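Local coordinates for protein protease (Helicobacter pylori, PDB 5EUF) that probably acts as a zinc-dependent M16-family protease that cleaves the human junctional adhesion molecule JAM-A and so weakens the gastric epithelial barrier, at residues 263-268 / 399-404; 257-262 / 404-409; 321-326 / 414-419; 87-92 / 304-309; 281-286 / 334-339. All blocks are in the same frame, centred on the assembly; numbering follows the deposited sequence.

Interaction 1: residues 263-268 / 399-404; sequences HKDQVA and LVRVAN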
# COMPACT_ATOMS: atom_id res chain seq x y z
N HIS B 263 4.24 21.17 -13.67
CA HIS B 263 5.67 21.44 -13.71
C HIS B 263 6.09 21.96 -15.08
O HIS B 263 5.39 21.75 -16.08
CB HIS B 263 6.46 20.18 -13.36
CG HIS B 263 7.87 20.44 -12.93
ND1 HIS B 263 8.93 20.50 -13.81
CD2 HIS B 263 8.40 20.65 -11.69
CE1 HIS B 263 10.04 20.74 -13.14
NE2 HIS B 263 9.75 20.83 -11.86
N LYS B 264 7.22 22.65 -15.13
CA LYS B 264 7.71 23.25 -16.37
C LYS B 264 8.31 22.20 -17.30
O LYS B 264 8.25 22.34 -18.53
CB LYS B 264 8.76 24.32 -16.07
N ASP B 265 8.87 21.14 -16.72
CA ASP B 265 9.55 20.12 -17.50
C ASP B 265 8.59 19.16 -18.18
O ASP B 265 9.00 18.32 -18.98
CB ASP B 265 10.53 19.34 -16.62
CG ASP B 265 11.80 20.12 -16.32
OD1 ASP B 265 12.21 20.93 -17.18
OD2 ASP B 265 12.38 19.92 -15.24
N GLN B 266 7.30 19.29 -17.86
CA GLN B 266 6.29 18.40 -18.43
C GLN B 266 6.22 18.51 -19.95
O GLN B 266 5.97 17.52 -20.63
CB GLN B 266 4.91 18.69 -17.82
CG GLN B 266 4.77 18.29 -16.36
CD GLN B 266 5.00 16.80 -16.14
OE1 GLN B 266 4.86 15.99 -17.05
NE2 GLN B 266 5.36 16.44 -14.91
N VAL B 267 6.44 19.71 -20.47
CA VAL B 267 6.37 19.93 -21.91
C VAL B 267 7.50 19.18 -22.61
O VAL B 267 7.29 18.54 -23.64
CB VAL B 267 6.43 21.43 -22.26
CG1 VAL B 267 6.30 21.62 -23.76
CG2 VAL B 267 5.33 22.18 -21.53
N ALA B 268 8.70 19.26 -22.04
CA ALA B 268 9.85 18.54 -22.58
C ALA B 268 9.65 17.04 -22.47
O ALA B 268 10.00 16.29 -23.39
CB ALA B 268 11.12 18.96 -21.87
N LEU B 399 15.60 18.84 -24.02
CA LEU B 399 15.24 17.43 -24.03
C LEU B 399 16.30 16.58 -23.33
O LEU B 399 15.98 15.61 -22.64
CB LEU B 399 15.04 16.94 -25.46
CG LEU B 399 13.69 17.21 -26.14
CD1 LEU B 399 13.43 18.69 -26.32
CD2 LEU B 399 13.63 16.49 -27.48
N VAL B 400 17.57 16.96 -23.49
CA VAL B 400 18.67 16.20 -22.93
C VAL B 400 18.85 16.49 -21.43
O VAL B 400 19.18 15.60 -20.65
CB VAL B 400 19.99 16.49 -23.67
CG1 VAL B 400 21.14 15.69 -23.07
CG2 VAL B 400 19.84 16.17 -25.15
N ARG B 401 18.61 17.74 -21.04
CA ARG B 401 18.63 18.11 -19.62
C ARG B 401 17.59 17.33 -18.84
O ARG B 401 17.88 16.73 -17.81
CB ARG B 401 18.39 19.61 -19.44
CG ARG B 401 18.28 20.04 -17.98
CD ARG B 401 17.68 21.43 -17.82
NE ARG B 401 16.25 21.46 -18.12
CZ ARG B 401 15.72 22.01 -19.21
NH1 ARG B 401 16.51 22.57 -20.12
NH2 ARG B 401 14.41 21.99 -19.39
N VAL B 402 16.36 17.35 -19.35
CA VAL B 402 15.24 16.66 -18.72
C VAL B 402 15.50 15.15 -18.68
O VAL B 402 15.18 14.48 -17.70
CB VAL B 402 13.92 16.95 -19.46
CG1 VAL B 402 12.80 16.10 -18.90
CG2 VAL B 402 13.58 18.42 -19.34
N ALA B 403 16.11 14.64 -19.75
CA ALA B 403 16.46 13.23 -19.83
C ALA B 403 17.40 12.83 -18.69
O ALA B 403 17.08 11.95 -17.90
CB ALA B 403 17.09 12.92 -21.17
N ASN B 404 18.55 13.49 -18.61
CA ASN B 404 19.53 13.19 -17.57
C ASN B 404 19.01 13.48 -16.16
O ASN B 404 19.51 12.92 -15.18
CB ASN B 404 20.81 13.98 -17.80
CG ASN B 404 21.64 13.42 -18.93
OD1 ASN B 404 22.60 12.68 -18.70
ND2 ASN B 404 21.28 13.75 -20.16
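Asp265 and Arg401 form a salt bridge between the turn that leads into helix 266-276 and the flank of helix 396-406. Arg401 NH2 donates to Asp265 OD1 at 3.3 Å. The bond is long but nearly straight, at 170°. OD1 sits at the edge of the guanidinium, in its plane. A bend at chi3 (72°) brings the Arg401 head round to it. Arg401 NH1 has a second anionic partner, Asp398. The other carboxylate oxygen, Asp265 OD2, is hydrogen-bonded to Tyr406 OH, so both oxygens of Asp265 are engaged. Its backbone is used too: Asp265 N gives a capping bond to His263 ND1 at 3.0 Å. Val402 CG2 fills the apolar part of the contact. It touches Ala268 CB at 3.6 Å and lies equally near Asp265 OD1. Val402 and Leu399 also pack on Leu272. The arrangement is a helix-helix contact with a capped helix start, in the helical layer of an M16 alpha/beta fold.

Interaction 2: residues 257-262 / 404-409; sequences KVPAFK and NEYFKD
A CH-pi contact between Pro259 and the Tyr406 ring joins the exit of strand 251-258 to the last turn of helix 396-406. Pro259 CD lies over one face of the ring, 3.8 Å from its centroid and 25° off the normal. Pro259 CG lies farther out, 3.3 Å from Tyr406 OH. The opposite face is covered by Glu405 CG, so the ring is held between two aliphatic groups. With chi1 at -52°, CG of Tyr406 is anti to the carbonyl carbon, and the ring meets Pro259 coming the other way; its hydroxyl is taken by Asp265 OD2. Nearer the helix, Tyr406 CB is 3.7 Å from Lys257 O and 4.2 Å from Val258 CG2. The fold here is a helix lying by a sheet: the chain goes on from this helix into strand 412-418, the neighbour of 251-258. Phe407 is the first residue to leave helical geometry and is the centre of an inverse gamma turn. Lys408 NZ donates back to Glu405 O at 3.1 Å. Lys257 sends its amine away from the contact, to Gln234 and the carbonyl of Ala154.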
# COMPACT_ATOMS: atom_id res chain seq x y z
N LYS B 257 10.53 8.08 -12.19
CA LYS B 257 9.78 9.09 -11.45
C LYS B 257 9.91 10.45 -12.11
O LYS B 257 10.94 10.77 -12.71
CB LYS B 257 10.23 9.16 -9.99
CG LYS B 257 9.72 8.01 -9.13
CD LYS B 257 8.21 8.07 -8.96
CE LYS B 257 7.69 6.83 -8.25
NZ LYS B 257 8.37 6.59 -6.95
N VAL B 258 8.86 11.25 -11.99
CA VAL B 258 8.77 12.49 -12.74
C VAL B 258 7.92 13.49 -11.95
O VAL B 258 7.04 13.08 -11.20
CB VAL B 258 8.19 12.21 -14.16
CG1 VAL B 258 7.01 13.12 -14.49
CG2 VAL B 258 9.29 12.31 -15.20
N PRO B 259 8.21 14.80 -12.10
CA PRO B 259 7.51 15.85 -11.35
C PRO B 259 5.99 15.82 -11.49
O PRO B 259 5.46 15.13 -12.36
CB PRO B 259 8.07 17.14 -11.96
CG PRO B 259 9.41 16.76 -12.47
CD PRO B 259 9.27 15.35 -12.96
N ALA B 260 5.30 16.57 -10.63
CA ALA B 260 3.85 16.64 -10.66
C ALA B 260 3.32 17.38 -11.89
O ALA B 260 4.09 17.95 -12.67
CB ALA B 260 3.33 17.29 -9.39
N PHE B 261 2.00 17.37 -12.05
CA PHE B 261 1.32 17.87 -13.25
C PHE B 261 1.75 19.27 -13.70
O PHE B 261 2.06 19.48 -14.87
CB PHE B 261 -0.20 17.87 -13.02
CG PHE B 261 -1.01 18.35 -14.20
CD1 PHE B 261 -1.42 17.46 -15.18
CD2 PHE B 261 -1.37 19.69 -14.32
CE1 PHE B 261 -2.17 17.90 -16.26
CE2 PHE B 261 -2.11 20.13 -15.40
CZ PHE B 261 -2.51 19.23 -16.37
N LYS B 262 1.77 20.21 -12.76
CA LYS B 262 1.92 21.62 -13.10
C LYS B 262 3.38 22.06 -13.19
O LYS B 262 3.72 23.19 -12.84
CB LYS B 262 1.19 22.47 -12.06
CG LYS B 262 0.53 23.71 -12.63
CD LYS B 262 -0.40 24.34 -11.61
CE LYS B 262 -1.43 23.33 -11.13
NZ LYS B 262 -2.39 23.94 -10.16
N ASN B 404 18.55 13.49 -18.61
CA ASN B 404 19.53 13.19 -17.57
C ASN B 404 19.01 13.48 -16.16
O ASN B 404 19.51 12.92 -15.18
CB ASN B 404 20.81 13.98 -17.80
CG ASN B 404 21.64 13.42 -18.93
OD1 ASN B 404 22.60 12.68 -18.70
ND2 ASN B 404 21.28 13.75 -20.16
N GLU B 405 18.01 14.35 -16.07
CA GLU B 405 17.47 14.74 -14.77
C GLU B 405 16.65 13.64 -14.13
O GLU B 405 16.77 13.38 -12.93
CB GLU B 405 16.62 16.00 -14.93
CG GLU B 405 16.03 16.51 -13.62
CD GLU B 405 17.05 17.19 -12.74
OE1 GLU B 405 18.15 17.52 -13.24
OE2 GLU B 405 16.76 17.41 -11.54
N TYR B 406 15.82 12.98 -14.93
CA TYR B 406 14.84 12.05 -14.38
C TYR B 406 15.10 10.59 -14.77
O TYR B 406 14.64 9.68 -14.09
CB TYR B 406 13.44 12.45 -14.82
CG TYR B 406 13.11 13.91 -14.54
CD1 TYR B 406 13.00 14.37 -13.23
CD2 TYR B 406 12.91 14.81 -15.57
CE1 TYR B 406 12.70 15.69 -12.97
CE2 TYR B 406 12.62 16.14 -15.32
CZ TYR B 406 12.51 16.57 -14.01
OH TYR B 406 12.22 17.89 -13.75
N PHE B 407 15.83 10.38 -15.87
CA PHE B 407 16.08 9.01 -16.32
C PHE B 407 17.32 8.43 -15.66
O PHE B 407 18.25 7.98 -16.34
CB PHE B 407 16.20 8.96 -17.85
CG PHE B 407 14.96 9.39 -18.57
CD1 PHE B 407 13.72 9.32 -17.96
CD2 PHE B 407 15.02 9.86 -19.87
CE1 PHE B 407 12.57 9.71 -18.62
CE2 PHE B 407 13.88 10.26 -20.54
CZ PHE B 407 12.65 10.18 -19.92
N LYS B 408 17.33 8.47 -14.33
CA LYS B 408 18.37 7.84 -13.54
C LYS B 408 17.84 6.55 -12.92
O LYS B 408 16.66 6.46 -12.59
CB LYS B 408 18.87 8.78 -12.44
CG LYS B 408 19.47 10.08 -12.96
CD LYS B 408 20.27 10.79 -11.87
CE LYS B 408 19.58 12.07 -11.40
NZ LYS B 408 18.27 11.80 -10.74
N ASP B 409 18.72 5.56 -12.77
CA ASP B 409 18.32 4.26 -12.22
C ASP B 409 17.74 4.39 -10.81
O ASP B 409 16.88 3.60 -10.41
CB ASP B 409 19.50 3.30 -12.22
CG ASP B 409 20.79 3.95 -11.77
OD1 ASP B 409 20.72 4.93 -10.99
OD2 ASP B 409 21.87 3.49 -12.19

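Interaction 3: residues 321-326 / 414-419; sequences IKAEAL and TVFLKP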
# COMPACT_ATOMS: atom_id res chain seq x y z
N ILE B 321 12.33 -14.35 -26.99
CA ILE B 321 13.10 -13.17 -26.60
C ILE B 321 12.82 -12.81 -25.15
O ILE B 321 11.67 -12.52 -24.78
CB ILE B 321 12.80 -11.95 -27.50
CG1 ILE B 321 13.49 -12.11 -28.85
CG2 ILE B 321 13.26 -10.66 -26.85
CD1 ILE B 321 15.00 -12.18 -28.75
N LYS B 322 13.86 -12.82 -24.33
CA LYS B 322 13.72 -12.57 -22.90
C LYS B 322 13.47 -11.09 -22.61
O LYS B 322 13.86 -10.22 -23.38
CB LYS B 322 14.97 -13.05 -22.15
N ALA B 323 12.81 -10.82 -21.48
CA ALA B 323 12.46 -9.46 -21.10
C ALA B 323 13.69 -8.62 -20.77
O ALA B 323 13.70 -7.41 -21.00
CB ALA B 323 11.51 -9.47 -19.91
N GLU B 324 14.73 -9.27 -20.25
CA GLU B 324 15.96 -8.57 -19.90
C GLU B 324 16.64 -8.00 -21.14
O GLU B 324 17.31 -6.97 -21.08
CB GLU B 324 16.93 -9.50 -19.16
CG GLU B 324 16.41 -10.02 -17.83
CD GLU B 324 15.56 -11.27 -17.99
OE1 GLU B 324 15.38 -11.73 -19.14
OE2 GLU B 324 15.06 -11.78 -16.96
N ALA B 325 16.46 -8.69 -22.27
CA ALA B 325 17.03 -8.23 -23.54
C ALA B 325 16.37 -6.93 -23.98
O ALA B 325 17.01 -6.08 -24.60
CB ALA B 325 16.87 -9.30 -24.61
N LEU B 326 15.09 -6.78 -23.66
CA LEU B 326 14.35 -5.56 -23.97
C LEU B 326 14.84 -4.41 -23.11
O LEU B 326 14.97 -3.28 -23.59
CB LEU B 326 12.85 -5.77 -23.77
CG LEU B 326 12.17 -6.77 -24.70
CD1 LEU B 326 10.69 -6.89 -24.36
CD2 LEU B 326 12.36 -6.35 -26.15
N THR B 414 11.24 -1.21 -12.55
CA THR B 414 11.25 -2.19 -13.63
C THR B 414 10.44 -3.43 -13.27
O THR B 414 10.67 -4.06 -12.24
CB THR B 414 12.68 -2.61 -13.98
OG1 THR B 414 13.45 -1.46 -14.34
CG2 THR B 414 12.68 -3.60 -15.13
N VAL B 415 9.48 -3.78 -14.13
CA VAL B 415 8.66 -4.97 -13.90
C VAL B 415 8.71 -5.90 -15.10
O VAL B 415 8.40 -5.50 -16.22
CB VAL B 415 7.20 -4.59 -13.60
CG1 VAL B 415 6.35 -5.84 -13.45
CG2 VAL B 415 7.12 -3.73 -12.35
N PHE B 416 9.10 -7.15 -14.86
CA PHE B 416 9.19 -8.16 -15.91
C PHE B 416 7.95 -9.06 -15.92
O PHE B 416 7.45 -9.45 -14.87
CB PHE B 416 10.44 -9.02 -15.73
CG PHE B 416 11.73 -8.24 -15.84
CD1 PHE B 416 11.94 -7.36 -16.89
CD2 PHE B 416 12.72 -8.40 -14.89
CE1 PHE B 416 13.12 -6.66 -16.98
CE2 PHE B 416 13.91 -7.69 -14.98
CZ PHE B 416 14.11 -6.82 -16.03
N LEU B 417 7.48 -9.39 -17.12
CA LEU B 417 6.35 -10.31 -17.26
C LEU B 417 6.78 -11.60 -17.94
O LEU B 417 7.17 -11.60 -19.11
CB LEU B 417 5.22 -9.65 -18.03
CG LEU B 417 3.87 -10.36 -17.94
CD1 LEU B 417 3.47 -10.55 -16.49
CD2 LEU B 417 2.81 -9.59 -18.70
N LYS B 418 6.71 -12.70 -17.19
CA LYS B 418 7.18 -14.00 -17.66
C LYS B 418 6.12 -15.07 -17.38
O LYS B 418 5.16 -14.81 -16.66
CB LYS B 418 8.50 -14.36 -16.98
CG LYS B 418 9.63 -13.39 -17.25
CD LYS B 418 10.89 -13.82 -16.51
CE LYS B 418 12.07 -12.94 -16.89
NZ LYS B 418 13.33 -13.40 -16.24
N PRO B 419 6.26 -16.27 -17.98
CA PRO B 419 7.18 -16.68 -19.04
C PRO B 419 6.62 -16.38 -20.42
O PRO B 419 5.54 -16.88 -20.73
CB PRO B 419 7.33 -18.19 -18.83
CG PRO B 419 6.70 -18.48 -17.49
CD PRO B 419 5.64 -17.44 -17.34
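The first turn of helix 323-338 lies over the last residues of strand 412-418, with Ala323 CA and Phe416 CA closest at 6.3 Å. No backbone hydrogen bond joins the two segments, and side chains make the contact. Ala323 CB touches Phe416 CD1 at 3.7 Å. The methyl meets the ring obliquely. Glu324 CG is a looser neighbour of the same ring, 4.3 Å from Phe416 CZ. Beyond the ring, Glu324 and Lys418 form a salt bridge through OE2 and NZ. The modelled separation is very short, so its exact length is doubtful. The two side chains cross at about a right angle. Glu324 bends at chi2 (85°), which turns its carboxylate toward the strand. Lys418 is extended beyond CG and spans the gap from its own side. Glu250 lies close by: it accepts from Ala323 N at the helix start and also touches the Lys418 side chain. The helix packs on one face of the mixed sheet of the second half of this M16 fold, where strand 412-418 runs between strands 238-243 and 251-258. Phe416 packs on Val241 and Val252 from these strands, and Leu326 rests on Val252. Val415 and Leu417 instead pack against helix 142-154.

Interaction 4: residues 87-92 / 304-309; sequences SFDITR and QLQDES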
# COMPACT_ATOMS: atom_id res chain seq x y z
N SER B 87 -9.83 7.97 -14.15
CA SER B 87 -8.39 7.78 -14.11
C SER B 87 -7.89 7.96 -12.68
O SER B 87 -8.66 7.87 -11.73
CB SER B 87 -7.68 8.75 -15.05
OG SER B 87 -7.97 10.10 -14.71
N PHE B 88 -6.59 8.21 -12.54
CA PHE B 88 -5.99 8.39 -11.24
C PHE B 88 -6.52 9.64 -10.53
O PHE B 88 -6.70 9.64 -9.31
CB PHE B 88 -4.47 8.49 -11.36
CG PHE B 88 -3.81 7.21 -11.76
CD1 PHE B 88 -3.70 6.86 -13.09
CD2 PHE B 88 -3.29 6.36 -10.80
CE1 PHE B 88 -3.08 5.67 -13.46
CE2 PHE B 88 -2.68 5.17 -11.16
CZ PHE B 88 -2.57 4.83 -12.49
N ASP B 89 -6.79 10.69 -11.30
CA ASP B 89 -7.04 12.00 -10.73
C ASP B 89 -8.43 12.56 -11.02
O ASP B 89 -8.96 13.35 -10.23
CB ASP B 89 -5.99 13.00 -11.23
CG ASP B 89 -4.58 12.51 -11.01
OD1 ASP B 89 -4.33 11.89 -9.96
OD2 ASP B 89 -3.72 12.75 -11.88
N ILE B 90 -9.01 12.15 -12.14
CA ILE B 90 -10.24 12.78 -12.61
C ILE B 90 -11.27 11.76 -13.09
O ILE B 90 -10.93 10.79 -13.79
CB ILE B 90 -9.93 13.78 -13.75
CG1 ILE B 90 -11.21 14.27 -14.43
CG2 ILE B 90 -8.99 13.16 -14.78
CD1 ILE B 90 -10.95 15.08 -15.69
N THR B 91 -12.52 11.96 -12.69
CA THR B 91 -13.65 11.20 -13.24
C THR B 91 -14.38 12.08 -14.26
O THR B 91 -14.72 13.23 -13.96
CB THR B 91 -14.63 10.75 -12.15
OG1 THR B 91 -13.97 9.86 -11.24
CG2 THR B 91 -15.82 10.02 -12.77
N ARG B 92 -14.63 11.54 -15.45
CA ARG B 92 -15.12 12.37 -16.55
C ARG B 92 -16.28 11.74 -17.33
O ARG B 92 -16.19 10.62 -17.81
CB ARG B 92 -13.96 12.67 -17.50
CG ARG B 92 -14.33 13.42 -18.76
CD ARG B 92 -13.08 13.84 -19.50
NE ARG B 92 -13.36 14.54 -20.75
CZ ARG B 92 -13.36 13.95 -21.94
NH1 ARG B 92 -13.63 14.67 -23.03
NH2 ARG B 92 -13.09 12.66 -22.05
N GLN B 304 0.83 12.40 -17.25
CA GLN B 304 0.84 13.69 -16.58
C GLN B 304 -0.11 13.64 -15.39
O GLN B 304 -1.16 14.28 -15.39
CB GLN B 304 0.46 14.81 -17.55
CG GLN B 304 1.09 16.15 -17.22
CD GLN B 304 0.91 17.17 -18.32
OE1 GLN B 304 0.64 16.81 -19.47
NE2 GLN B 304 1.05 18.44 -17.98
N LEU B 305 0.27 12.85 -14.40
CA LEU B 305 -0.52 12.66 -13.20
C LEU B 305 -0.46 13.90 -12.32
O LEU B 305 0.52 14.66 -12.37
CB LEU B 305 -0.03 11.44 -12.42
CG LEU B 305 -0.05 10.10 -13.17
CD1 LEU B 305 0.72 9.04 -12.39
CD2 LEU B 305 -1.48 9.65 -13.40
N GLN B 306 -1.50 14.10 -11.52
CA GLN B 306 -1.62 15.28 -10.67
C GLN B 306 -0.45 15.40 -9.68
O GLN B 306 0.24 16.41 -9.66
CB GLN B 306 -2.95 15.25 -9.92
CG GLN B 306 -3.16 16.42 -8.98
CD GLN B 306 -4.59 16.49 -8.47
OE1 GLN B 306 -5.51 15.96 -9.09
NE2 GLN B 306 -4.78 17.15 -7.33
N ASP B 307 -0.24 14.35 -8.88
CA ASP B 307 0.88 14.33 -7.94
C ASP B 307 2.14 13.83 -8.64
O ASP B 307 2.22 13.88 -9.86
CB ASP B 307 0.54 13.46 -6.73
CG ASP B 307 -0.58 14.04 -5.90
OD1 ASP B 307 -0.65 15.29 -5.78
OD2 ASP B 307 -1.40 13.27 -5.36
N GLU B 308 3.12 13.36 -7.87
CA GLU B 308 4.37 12.88 -8.45
C GLU B 308 4.10 11.81 -9.50
O GLU B 308 3.52 10.77 -9.20
CB GLU B 308 5.32 12.34 -7.38
CG GLU B 308 6.62 11.80 -7.98
CD GLU B 308 7.67 11.51 -6.93
OE1 GLU B 308 8.85 11.35 -7.31
OE2 GLU B 308 7.32 11.44 -5.73
N SER B 309 4.52 12.08 -10.73
CA SER B 309 4.11 11.28 -11.87
C SER B 309 5.16 10.29 -12.32
O SER B 309 6.17 10.08 -11.65
CB SER B 309 3.74 12.20 -13.04
OG SER B 309 3.38 11.46 -14.19
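The turn that enters strand 91-98 faces the loop before strand 309-317, with Asp89 CA and Gln306 CA 6.3 Å apart. Asp89 carries the polar contact. Its OD2 accepts from the backbone Gln306 N at 2.6 Å, with an angle of 156° at the hydrogen. The N-H comes from above the carboxylate plane, 44° out of it. Gln306 CB also packs against the carboxylate, 3.4 Å from Asp89 CG. The rest of the Gln306 side chain is extended, and its OE1 is held by Gln378 NE2. Beside this pair, Leu305 CD2 touches Phe88 at CD1 (3.6 Å) and at CB (3.8 Å), and the two side chains meet at a slant. The same ring meets Phe151 and stands edge-to-face with Tyr160. Within the first segment, Ser87 N and Ser87 OG both donate to Ile90 O and fix the turn. The contact joins the two halves of the M16 fold near the active site: the Phe88 side chain lies about 10 Å from that of the zinc ligand His53. Asp89 is buried, and its carboxylate is bonded by Gln306 N at OD2 and Tyr160 OH at OD1, which probably helps to stabilise a buried charge. Tyr160 OH also bonds to Asp307 N. Asp89 OD1 and Asp307 OD2 are 5.6 Å apart. Arg42 and His158, both bound to Asp307, would probably ease the repulsion between these like charges.

Interaction 5: residues 281-286 / 334-339; sequences SSWLQS and LEKLKK
Trp283 bridges to Lys336 and Leu337 and joins the start of helix 284-289 to the end of helix 323-338 by packing and a cation-pi contact. The backbones stay apart: Trp283 CA and Leu334 CA, the nearest pair, are 10.0 Å from each other. The indole therefore spans the gap. Ser282 caps the turn before it: its OG accepts from Gln285 N and its O from Ser286 N and OG. The CB of Trp283 points toward the second helix. With chi1 at -75°, CG is anti to the carbonyl carbon and the ring runs toward helix 323-338. On the way it packs on Leu275 and Leu276 of helix 266-276. At the five-membered ring, NE1 is hydrogen-bonded to Glu346 OE2, which satisfies the indole nitrogen. On the six-membered ring, CE3 is 4.8 Å from Leu337 CB, and CZ3 comes closer to that atom, at 3.8 Å. The Leu337 and Trp283 side chains cross at about a right angle, and Leu337 CB approaches the ring obliquely. Leu337 also touches Leu272, Ile342 and Phe407, so the end of the indole adjoins a wider apolar cluster. At the far corner, Trp283 CH2 lies 4.4 Å from Lys336 CE. The extended lysine then puts NZ over the face of the six-membered ring, 4.5 Å from its centroid and 8° off the normal.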
# COMPACT_ATOMS: atom_id res chain seq x y z
N SER B 281 7.63 6.68 -36.14
CA SER B 281 8.97 7.20 -36.38
C SER B 281 9.77 7.29 -35.09
O SER B 281 10.88 7.83 -35.07
CB SER B 281 8.90 8.57 -37.06
OG SER B 281 10.20 9.10 -37.28
N SER B 282 9.21 6.76 -34.01
CA SER B 282 9.85 6.82 -32.70
C SER B 282 11.11 5.96 -32.66
O SER B 282 11.35 5.16 -33.57
CB SER B 282 8.88 6.38 -31.60
OG SER B 282 8.62 4.99 -31.67
N TRP B 283 11.90 6.12 -31.61
CA TRP B 283 13.12 5.34 -31.45
C TRP B 283 12.80 3.89 -31.12
O TRP B 283 13.43 2.97 -31.63
CB TRP B 283 14.02 5.95 -30.37
CG TRP B 283 14.74 7.19 -30.80
CD1 TRP B 283 14.52 7.91 -31.94
CD2 TRP B 283 15.81 7.85 -30.11
NE1 TRP B 283 15.38 8.98 -31.99
CE2 TRP B 283 16.18 8.96 -30.88
CE3 TRP B 283 16.48 7.60 -28.91
CZ2 TRP B 283 17.20 9.83 -30.49
CZ3 TRP B 283 17.49 8.47 -28.52
CH2 TRP B 283 17.84 9.57 -29.32
N LEU B 284 11.80 3.68 -30.26
CA LEU B 284 11.41 2.33 -29.86
C LEU B 284 10.84 1.54 -31.03
O LEU B 284 11.00 0.32 -31.10
CB LEU B 284 10.39 2.38 -28.72
CG LEU B 284 10.92 2.86 -27.37
CD1 LEU B 284 9.87 2.68 -26.29
CD2 LEU B 284 12.20 2.12 -27.01
N GLN B 285 10.19 2.23 -31.96
CA GLN B 285 9.60 1.56 -33.12
C GLN B 285 10.66 1.13 -34.12
O GLN B 285 10.76 -0.05 -34.46
CB GLN B 285 8.58 2.48 -33.80
CG GLN B 285 7.13 2.08 -33.57
CD GLN B 285 6.77 0.77 -34.26
OE1 GLN B 285 7.44 0.35 -35.21
NE2 GLN B 285 5.70 0.13 -33.80
N SER B 286 11.45 2.08 -34.60
CA SER B 286 12.37 1.82 -35.70
C SER B 286 13.71 1.25 -35.25
O SER B 286 14.67 1.22 -36.02
CB SER B 286 12.60 3.10 -36.51
OG SER B 286 12.93 4.19 -35.67
N LEU B 334 18.42 5.21 -23.93
CA LEU B 334 18.40 6.30 -22.96
C LEU B 334 19.80 6.82 -22.68
O LEU B 334 19.99 8.02 -22.46
CB LEU B 334 17.74 5.83 -21.66
CG LEU B 334 16.28 5.41 -21.76
CD1 LEU B 334 15.68 5.19 -20.38
CD2 LEU B 334 15.48 6.44 -22.54
N GLU B 335 20.78 5.92 -22.67
CA GLU B 335 22.17 6.33 -22.50
C GLU B 335 22.62 7.12 -23.73
O GLU B 335 23.27 8.15 -23.61
CB GLU B 335 23.08 5.11 -22.28
CG GLU B 335 22.86 4.41 -20.95
CD GLU B 335 23.61 3.09 -20.85
OE1 GLU B 335 23.57 2.45 -19.77
OE2 GLU B 335 24.25 2.69 -21.85
N LYS B 336 22.24 6.62 -24.90
CA LYS B 336 22.49 7.32 -26.16
C LYS B 336 21.80 8.68 -26.16
O LYS B 336 22.36 9.68 -26.62
CB LYS B 336 22.01 6.48 -27.34
CG LYS B 336 22.03 7.21 -28.67
CD LYS B 336 21.24 6.47 -29.74
CE LYS B 336 21.14 7.29 -31.02
NZ LYS B 336 20.19 6.70 -32.00
N LEU B 337 20.58 8.72 -25.63
CA LEU B 337 19.84 9.96 -25.48
C LEU B 337 20.54 10.91 -24.52
O LEU B 337 20.76 12.08 -24.84
CB LEU B 337 18.42 9.68 -24.99
CG LEU B 337 17.63 10.89 -24.46
CD1 LEU B 337 17.41 11.92 -25.55
CD2 LEU B 337 16.30 10.44 -23.87
N LYS B 338 20.91 10.41 -23.34
CA LYS B 338 21.55 11.23 -22.32
C LYS B 338 22.91 11.76 -22.77
O LYS B 338 23.40 12.74 -22.23
CB LYS B 338 21.70 10.44 -21.02
CG LYS B 338 20.39 10.28 -20.25
CD LYS B 338 20.60 9.67 -18.87
CE LYS B 338 20.95 8.20 -18.95
NZ LYS B 338 21.05 7.59 -17.60
N LYS B 339 23.50 11.12 -23.77
CA LYS B 339 24.74 11.61 -24.37
C LYS B 339 24.46 12.85 -25.22
O LYS B 339 25.38 13.58 -25.60
CB LYS B 339 25.41 10.53 -25.21
CG LYS B 339 26.14 9.46 -24.40
CD LYS B 339 26.75 8.40 -25.31
CE LYS B 339 27.50 7.34 -24.51
NZ LYS B 339 28.75 7.87 -23.88

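How the interactions relate
From the N terminus, 87-92 pairs with 304-309, where interaction 4 closes and ties the first half of the protein to the second. Before that, 257-262, 263-268 and 281-286 open interactions 2, 1 and 5, which all cross interaction 4. Interaction 5 closes first, at 334-339, joining helices 284-289 and 323-338. Interactions 1 and 2 close next, at 399-404 and 404-409, and hold helix 396-406 to helix 266-276 and to the end of strand 251-258. So 5 sits within 1, and 1 within 2. Interaction 3 opens at 321-326 and closes at the C terminus, holding helix 323-338 to strand 412-418; it crosses 1, 2 and 5 and follows 4. Backbone bonds link interaction 2 to interaction 4.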